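Local coordinates for solute Binding Protein, BlMnBP1 in complex with mannotriose (PDB 6FUV) that binds beta-manno-oligosaccharides such as mannotriose, probably to deliver them to an ABC transporter for uptake, at residues 148-160 and 286-298. Sequence-based numbering, arbitrary orientation.
Sequences INELPKTPEEFQA and YMPFPITVDGKQY
The loop 151-154 leading into helix 155-168 runs beside the chain that leaves strand 284-288, coming closest where the CA atoms of K153 and P290 lie 3.9 Å apart. P290, the centre of an inverse gamma turn closed by I291 N and F289 O, is the apolar middle of the contact. Its CG lies 3.6 Å from F158 CB and approaches the ring obliquely; with F158 CG anti to the backbone N (chi1 -172°), CB, CG and the CD1 side of the ring are set beside P290 CG. Nearer the strand, M287 slides past L151 in the opposite direction, its CB 4.0 Å from L151 CD1. A bend at chi3 (-82°) then brings M287 CE against P152 CG at 3.8 Å, the two side chains crossing at about a right angle. At the other end, T292 OG1 donates to K153 O over 2.9 Å, reaching it from above the carbonyl plane, 51° out of it. The aliphatic part of K153 crosses the Q297 side chain at about a right angle. A water within hydrogen-bonding distance of P152 O (2.8 Å) and P288 O (2.7 Å) links the two chains. The loop is also tied to its own helix: K153 N donates to E157 OE1, nearly along the carboxylate C-O axis, while T154 OG1 N-caps the helix by accepting from E157 N at 3.2 Å. F158 and I291 both also touch helix 223-236, and L151 and M287 both touch Y138 of strand 135-139. In this periplasmic-binding-protein-type fold the contact joins the loop before helix 155-168 to strand 284-288, outermost in the four-stranded sheet, and to the loop after it. The one clear direct hydrogen bond between the segments is thus T292 OG1 to K153 O; P290, with no N-H to give, contributes apolar packing, and the water adds a polar link.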
ATOM      1  N   ILE A 148      -5.146 -28.418   1.803  1.00 33.41           N
ATOM      2  CA  ILE A 148      -4.230 -27.531   2.510  1.00 32.64           C
ATOM      3  C   ILE A 148      -4.880 -27.150   3.835  1.00 29.23           C
ATOM      4  O   ILE A 148      -5.867 -26.423   3.854  1.00 26.55           O
ATOM      5  CB  ILE A 148      -3.903 -26.291   1.671  1.00 32.09           C
ATOM      6  CG1 ILE A 148      -3.336 -26.732   0.311  1.00 21.88           C
ATOM      7  CG2 ILE A 148      -2.935 -25.436   2.430  1.00 28.16           C
ATOM      8  CD1 ILE A 148      -3.514 -25.754  -0.777  1.00 26.00           C
ATOM      9  N   ASN A 149      -4.331 -27.637   4.939  1.00 37.17           N
ATOM     10  CA  ASN A 149      -4.853 -27.332   6.265  1.00 34.89           C
ATOM     11  C   ASN A 149      -3.918 -26.491   7.129  1.00 34.22           C
ATOM     12  O   ASN A 149      -4.251 -26.219   8.276  1.00 34.18           O
ATOM     13  CB  ASN A 149      -5.206 -28.646   6.987  1.00 42.57           C
ATOM     14  CG  ASN A 149      -4.220 -29.773   6.679  1.00 50.16           C
ATOM     15  OD1 ASN A 149      -3.005 -29.557   6.612  1.00 50.55           O
ATOM     16  ND2 ASN A 149      -4.761 -30.961   6.367  1.00 47.05           N
ATOM     17  N   GLU A 150      -2.751 -26.110   6.637  1.00 27.70           N
ATOM     18  CA  GLU A 150      -1.946 -25.077   7.260  1.00 34.21           C
ATOM     19  C   GLU A 150      -1.394 -24.186   6.167  1.00 30.53           C
ATOM     20  O   GLU A 150      -1.182 -24.631   5.033  1.00 24.00           O
ATOM     21  CB  GLU A 150      -0.844 -25.689   8.099  1.00 27.90           C
ATOM     22  CG  GLU A 150      -0.139 -26.824   7.447  1.00 35.97           C
ATOM     23  CD  GLU A 150       0.897 -27.472   8.330  1.00 37.88           C
ATOM     24  OE1 GLU A 150       1.128 -26.924   9.428  1.00 36.99           O
ATOM     25  OE2 GLU A 150       1.469 -28.505   7.901  1.00 34.74           O
ATOM     26  N   LEU A 151      -1.162 -22.928   6.529  1.00 27.83           N
ATOM     27  CA  LEU A 151      -0.770 -21.904   5.580  1.00 19.55           C
ATOM     28  C   LEU A 151       0.694 -22.077   5.173  1.00 22.91           C
ATOM     29  O   LEU A 151       1.560 -22.250   6.032  1.00 19.04           O
ATOM     30  CB  LEU A 151      -0.975 -20.508   6.173  1.00 16.45           C
ATOM     31  CG  LEU A 151      -2.380 -20.209   6.639  1.00 14.64           C
ATOM     32  CD1 LEU A 151      -2.485 -18.939   7.441  1.00 26.58           C
ATOM     33  CD2 LEU A 151      -3.320 -20.133   5.431  1.00 23.56           C
ATOM     34  N   PRO A 152       1.007 -21.987   3.875  1.00 25.58           N
ATOM     35  CA  PRO A 152       2.422 -21.936   3.473  1.00 18.50           C
ATOM     36  C   PRO A 152       3.115 -20.736   4.099  1.00 17.84           C
ATOM     37  O   PRO A 152       2.532 -19.663   4.234  1.00 16.29           O
ATOM     38  CB  PRO A 152       2.351 -21.830   1.947  1.00 24.14           C
ATOM     39  CG  PRO A 152       0.985 -21.174   1.696  1.00 20.30           C
ATOM     40  CD  PRO A 152       0.098 -21.675   2.749  1.00 17.50           C
ATOM     41  N   LYS A 153       4.353 -20.952   4.529  1.00 19.13           N
ATOM     42  CA  LYS A 153       5.180 -19.922   5.122  1.00 20.03           C
ATOM     43  C   LYS A 153       6.485 -19.698   4.382  1.00 14.37           C
ATOM     44  O   LYS A 153       7.209 -18.782   4.740  1.00 19.17           O
ATOM     45  CB  LYS A 153       5.480 -20.278   6.592  1.00 11.14           C
ATOM     46  CG  LYS A 153       4.251 -20.223   7.500  1.00 19.24           C
ATOM     47  CD  LYS A 153       4.583 -20.411   8.949  1.00 26.87           C
ATOM     48  CE  LYS A 153       3.335 -20.245   9.821  1.00 32.65           C
ATOM     49  NZ  LYS A 153       2.165 -20.870   9.139  1.00 32.96           N
ATOM     50  N   THR A 154       6.808 -20.486   3.370  1.00 19.44           N
ATOM     51  CA  THR A 154       8.008 -20.335   2.559  1.00 22.01           C
ATOM     52  C   THR A 154       7.601 -20.320   1.098  1.00 23.22           C
ATOM     53  O   THR A 154       6.470 -20.682   0.756  1.00 19.43           O
ATOM     54  CB  THR A 154       8.998 -21.486   2.802  1.00 20.68           C
ATOM     55  OG1 THR A 154       8.408 -22.694   2.315  1.00 13.14           O
ATOM     56  CG2 THR A 154       9.362 -21.625   4.284  1.00 17.62           C
ATOM     57  N   PRO A 155       8.512 -19.927   0.190  1.00 17.69           N
ATOM     58  CA  PRO A 155       8.162 -19.977  -1.241  1.00 15.35           C
ATOM     59  C   PRO A 155       7.886 -21.380  -1.775  1.00 26.67           C
ATOM     60  O   PRO A 155       6.970 -21.557  -2.587  1.00 20.27           O
ATOM     61  CB  PRO A 155       9.387 -19.351  -1.912  1.00 18.62           C
ATOM     62  CG  PRO A 155      10.017 -18.461  -0.871  1.00 17.82           C
ATOM     63  CD  PRO A 155       9.789 -19.215   0.436  1.00 16.89           C
ATOM     64  N   GLU A 156       8.646 -22.382  -1.335  1.00 17.75           N
ATOM     65  CA  GLU A 156       8.405 -23.745  -1.782  1.00 19.56           C
ATOM     66  C   GLU A 156       7.063 -24.256  -1.287  1.00 21.32           C
ATOM     67  O   GLU A 156       6.348 -24.928  -2.042  1.00 18.21           O
ATOM     68  CB  GLU A 156       9.517 -24.664  -1.297  1.00 17.32           C
ATOM     69  CG  GLU A 156      10.873 -24.430  -1.901  1.00 24.48           C
ATOM     70  CD  GLU A 156      11.739 -23.412  -1.124  1.00 27.91           C
ATOM     71  OE1 GLU A 156      11.187 -22.607  -0.349  1.00 23.83           O
ATOM     72  OE2 GLU A 156      12.993 -23.444  -1.270  1.00 29.43           O
ATOM     73  N   GLU A 157       6.719 -23.970  -0.022  1.00 19.42           N
ATOM     74  CA  GLU A 157       5.416 -24.364   0.511  1.00 14.18           C
ATOM     75  C   GLU A 157       4.304 -23.640  -0.233  1.00 18.40           C
ATOM     76  O   GLU A 157       3.231 -24.190  -0.474  1.00 19.62           O
ATOM     77  CB  GLU A 157       5.352 -24.048   2.005  1.00 21.75           C
ATOM     78  CG  GLU A 157       6.131 -24.993   2.928  1.00 11.51           C
ATOM     79  CD  GLU A 157       6.471 -24.394   4.253  1.00 15.25           C
ATOM     80  OE1 GLU A 157       5.739 -23.500   4.743  1.00 19.45           O
ATOM     81  OE2 GLU A 157       7.555 -24.747   4.802  1.00 19.03           O
ATOM     82  N   PHE A 158       4.549 -22.405  -0.627  1.00 19.77           N
ATOM     83  CA  PHE A 158       3.539 -21.674  -1.379  1.00 19.56           C
ATOM     84  C   PHE A 158       3.313 -22.314  -2.734  1.00 11.37           C
ATOM     85  O   PHE A 158       2.175 -22.455  -3.172  1.00 15.16           O
ATOM     86  CB  PHE A 158       3.950 -20.210  -1.548  1.00 16.21           C
ATOM     87  CG  PHE A 158       2.882 -19.351  -2.148  1.00 20.48           C
ATOM     88  CD1 PHE A 158       1.703 -19.108  -1.460  1.00 19.30           C
ATOM     89  CD2 PHE A 158       3.016 -18.815  -3.413  1.00 20.15           C
ATOM     90  CE1 PHE A 158       0.690 -18.323  -2.009  1.00 11.96           C
ATOM     91  CE2 PHE A 158       1.971 -18.032  -3.952  1.00 19.58           C
ATOM     92  CZ  PHE A 158       0.858 -17.783  -3.233  1.00 15.26           C
ATOM     93  N   GLN A 159       4.387 -22.678  -3.438  1.00 21.17           N
ATOM     94  CA  GLN A 159       4.193 -23.252  -4.769  1.00 21.90           C
ATOM     95  C   GLN A 159       3.527 -24.614  -4.654  1.00 19.87           C
ATOM     96  O   GLN A 159       2.616 -24.936  -5.430  1.00 19.34           O
ATOM     97  CB  GLN A 159       5.514 -23.354  -5.536  1.00 18.40           C
ATOM     98  CG  GLN A 159       6.184 -22.028  -5.866  1.00 23.93           C
ATOM     99  CD  GLN A 159       5.412 -21.187  -6.873  1.00 19.31           C
ATOM    100  OE1 GLN A 159       4.933 -21.672  -7.853  1.00 17.59           O
ATOM    101  NE2 GLN A 159       5.341 -19.914  -6.633  1.00 17.00           N
ATOM    102  N   ALA A 160       3.929 -25.408  -3.649  1.00 23.01           N
ATOM    103  CA  ALA A 160       3.240 -26.674  -3.405  1.00 20.05           C
ATOM    104  C   ALA A 160       1.757 -26.437  -3.145  1.00 17.88           C
ATOM    105  O   ALA A 160       0.922 -27.180  -3.644  1.00 16.43           O
ATOM    106  CB  ALA A 160       3.891 -27.429  -2.242  1.00 18.70           C
ATOM    107  N   TYR A 286      -6.721 -13.726   5.078  1.00 19.07           N
ATOM    108  CA  TYR A 286      -5.499 -12.971   4.843  1.00 14.74           C
ATOM    109  C   TYR A 286      -4.352 -13.678   5.528  1.00 10.25           C
ATOM    110  O   TYR A 286      -4.409 -13.889   6.722  1.00 13.96           O
ATOM    111  CB  TYR A 286      -5.681 -11.555   5.383  1.00 15.84           C
ATOM    112  CG  TYR A 286      -4.523 -10.615   5.143  1.00 16.29           C
ATOM    113  CD1 TYR A 286      -4.034 -10.399   3.886  1.00 17.17           C
ATOM    114  CD2 TYR A 286      -3.935  -9.946   6.191  1.00 12.74           C
ATOM    115  CE1 TYR A 286      -2.996  -9.524   3.678  1.00 17.48           C
ATOM    116  CE2 TYR A 286      -2.895  -9.105   6.016  1.00 15.52           C
ATOM    117  CZ  TYR A 286      -2.431  -8.872   4.756  1.00 15.60           C
ATOM    118  OH  TYR A 286      -1.367  -8.035   4.589  1.00 18.44           O
ATOM    119  N   MET A 287      -3.334 -14.037   4.767  1.00 17.66           N
ATOM    120  CA  MET A 287      -2.156 -14.690   5.297  1.00 12.27           C
ATOM    121  C   MET A 287      -0.881 -13.881   5.088  1.00 13.94           C
ATOM    122  O   MET A 287      -0.764 -13.082   4.149  1.00 16.00           O
ATOM    123  CB  MET A 287      -1.952 -16.080   4.676  1.00 16.12           C
ATOM    124  CG  MET A 287      -1.996 -16.162   3.241  1.00 21.86           C
ATOM    125  SD  MET A 287      -1.504 -17.799   2.610  1.00 29.60           S
ATOM    126  CE  MET A 287       0.210 -17.545   2.679  1.00 17.64           C
ATOM    127  N   PRO A 288       0.105 -14.122   5.948  1.00  8.42           N
ATOM    128  CA  PRO A 288       1.423 -13.515   5.736  1.00 15.43           C
ATOM    129  C   PRO A 288       2.002 -13.985   4.416  1.00 20.62           C
ATOM    130  O   PRO A 288       1.726 -15.086   3.953  1.00 13.31           O
ATOM    131  CB  PRO A 288       2.240 -14.020   6.920  1.00 15.54           C
ATOM    132  CG  PRO A 288       1.184 -14.208   7.974  1.00 14.18           C
ATOM    133  CD  PRO A 288       0.029 -14.794   7.249  1.00 13.51           C
ATOM    134  N   PHE A 289       2.734 -13.099   3.770  1.00 12.70           N
ATOM    135  CA  PHE A 289       3.422 -13.497   2.574  1.00 18.12           C
ATOM    136  C   PHE A 289       4.351 -14.645   2.961  1.00 16.29           C
ATOM    137  O   PHE A 289       5.019 -14.584   4.005  1.00 17.49           O
ATOM    138  CB  PHE A 289       4.167 -12.302   1.949  1.00 10.18           C
ATOM    139  CG  PHE A 289       4.864 -12.651   0.654  1.00 12.99           C
ATOM    140  CD1 PHE A 289       4.217 -12.558  -0.542  1.00 17.07           C
ATOM    141  CD2 PHE A 289       6.135 -13.062   0.635  1.00 13.27           C
ATOM    142  CE1 PHE A 289       4.810 -12.878  -1.683  1.00 10.32           C
ATOM    143  CE2 PHE A 289       6.724 -13.430  -0.553  1.00 15.02           C
ATOM    144  CZ  PHE A 289       6.057 -13.315  -1.678  1.00 21.53           C
ATOM    145  N   PRO A 290       4.416 -15.705   2.160  1.00 15.12           N
ATOM    146  CA  PRO A 290       5.135 -16.910   2.601  1.00 15.71           C
ATOM    147  C   PRO A 290       6.655 -16.817   2.494  1.00 20.92           C
ATOM    148  O   PRO A 290       7.366 -17.502   1.672  1.00 14.65           O
ATOM    149  CB  PRO A 290       4.551 -17.968   1.678  1.00 16.24           C
ATOM    150  CG  PRO A 290       4.313 -17.244   0.417  1.00 18.75           C
ATOM    151  CD  PRO A 290       3.936 -15.836   0.772  1.00 15.58           C
ATOM    152  N   ILE A 291       7.233 -15.986   3.361  1.00 16.38           N
ATOM    153  CA  ILE A 291       8.673 -16.002   3.578  1.00 18.87           C
ATOM    154  C   ILE A 291       8.895 -16.162   5.068  1.00 16.62           C
ATOM    155  O   ILE A 291       8.204 -15.528   5.870  1.00 15.43           O
ATOM    156  CB  ILE A 291       9.371 -14.731   3.056  1.00 18.10           C
ATOM    157  CG1 ILE A 291       9.503 -14.757   1.537  1.00 17.90           C
ATOM    158  CG2 ILE A 291      10.704 -14.575   3.669  1.00 13.37           C
ATOM    159  CD1 ILE A 291      10.441 -13.619   0.952  1.00 16.80           C
ATOM    160  N   THR A 292       9.901 -16.954   5.439  1.00 12.93           N
ATOM    161  CA  THR A 292      10.329 -17.139   6.822  1.00 16.32           C
ATOM    162  C   THR A 292      11.808 -16.833   6.938  1.00 13.24           C
ATOM    163  O   THR A 292      12.607 -17.266   6.110  1.00 18.64           O
ATOM    164  CB  THR A 292      10.007 -18.565   7.323  1.00 15.49           C
ATOM    165  OG1 THR A 292       8.581 -18.748   7.334  1.00 16.94           O
ATOM    166  CG2 THR A 292      10.516 -18.802   8.704  1.00 19.70           C
ATOM    167  N   VAL A 293      12.146 -16.028   7.925  1.00 18.64           N
ATOM    168  CA  VAL A 293      13.524 -15.669   8.219  1.00 18.63           C
ATOM    169  C   VAL A 293      13.918 -16.221   9.601  1.00 19.00           C
ATOM    170  O   VAL A 293      13.455 -15.729  10.633  1.00 19.13           O
ATOM    171  CB  VAL A 293      13.725 -14.143   8.145  1.00 22.69           C
ATOM    172  CG1 VAL A 293      15.160 -13.785   8.434  1.00 18.97           C
ATOM    173  CG2 VAL A 293      13.325 -13.580   6.782  1.00 19.28           C
ATOM    174  N   ASP A 294      14.800 -17.215   9.620  1.00 19.43           N
ATOM    175  CA  ASP A 294      15.275 -17.860  10.836  1.00 15.47           C
ATOM    176  C   ASP A 294      14.118 -18.233  11.734  1.00 21.92           C
ATOM    177  O   ASP A 294      14.050 -17.822  12.902  1.00 20.26           O
ATOM    178  CB  ASP A 294      16.264 -16.966  11.585  1.00 28.97           C
ATOM    179  CG  ASP A 294      17.500 -16.667  10.792  1.00 21.45           C
ATOM    180  OD1 ASP A 294      18.000 -17.562  10.084  1.00 37.38           O
ATOM    181  OD2 ASP A 294      17.976 -15.522  10.838  1.00 49.56           O
ATOM    182  N   GLY A 295      13.199 -19.014  11.178  1.00 19.79           N
ATOM    183  CA  GLY A 295      12.055 -19.476  11.938  1.00 20.63           C
ATOM    184  C   GLY A 295      10.956 -18.483  12.227  1.00 17.52           C
ATOM    185  O   GLY A 295       9.965 -18.878  12.858  1.00 19.05           O
ATOM    186  N   LYS A 296      11.069 -17.237  11.759  1.00 22.98           N
ATOM    187  CA  LYS A 296      10.094 -16.198  12.060  1.00 16.56           C
ATOM    188  C   LYS A 296       9.577 -15.508  10.809  1.00 18.28           C
ATOM    189  O   LYS A 296      10.233 -15.458   9.782  1.00 15.24           O
ATOM    190  CB  LYS A 296      10.684 -15.172  12.987  1.00 19.38           C
ATOM    191  CG  LYS A 296      10.719 -15.611  14.471  1.00 30.22           C
ATOM    192  CD  LYS A 296      11.370 -14.561  15.354  1.00 40.57           C
ATOM    193  CE  LYS A 296      10.523 -13.261  15.426  1.00 44.30           C
ATOM    194  NZ  LYS A 296       9.189 -13.454  16.087  1.00 44.60           N
ATOM    195  N   GLN A 297       8.368 -15.006  10.905  1.00 16.13           N
ATOM    196  CA  GLN A 297       7.726 -14.259   9.841  1.00 16.24           C
ATOM    197  C   GLN A 297       7.537 -12.819  10.254  1.00 13.59           C
ATOM    198  O   GLN A 297       7.295 -12.528  11.429  1.00 10.72           O
ATOM    199  CB  GLN A 297       6.370 -14.844   9.464  1.00 20.71           C
ATOM    200  CG  GLN A 297       6.492 -16.119   8.685  1.00 16.53           C
ATOM    201  CD  GLN A 297       5.243 -16.492   8.017  1.00 19.10           C
ATOM    202  OE1 GLN A 297       5.188 -16.561   6.804  1.00 21.42           O
ATOM    203  NE2 GLN A 297       4.212 -16.731   8.791  1.00 19.67           N
ATOM    204  N   TYR A 298       7.680 -11.921   9.271  1.00 19.07           N
ATOM    205  CA  TYR A 298       7.707 -10.488   9.510  1.00 16.71           C
ATOM    206  C   TYR A 298       6.824  -9.826   8.480  1.00 13.31           C
ATOM    207  O   TYR A 298       6.630 -10.349   7.393  1.00 15.02           O
ATOM    208  CB  TYR A 298       9.138  -9.905   9.414  1.00 13.52           C
ATOM    209  CG  TYR A 298      10.148 -10.481  10.338  1.00 19.59           C
ATOM    210  CD1 TYR A 298      10.755 -11.691  10.071  1.00 21.40           C
ATOM    211  CD2 TYR A 298      10.516  -9.803  11.499  1.00 15.86           C
ATOM    212  CE1 TYR A 298      11.698 -12.232  10.951  1.00 17.35           C
ATOM    213  CE2 TYR A 298      11.420 -10.316  12.354  1.00 20.14           C
ATOM    214  CZ  TYR A 298      12.027 -11.520  12.085  1.00 28.70           C
ATOM    215  OH  TYR A 298      12.904 -11.988  12.992  1.00 27.73           O
TER
HETATM  216  O   HOH W   1       2.717 -17.125   5.405  1.00 15.67           O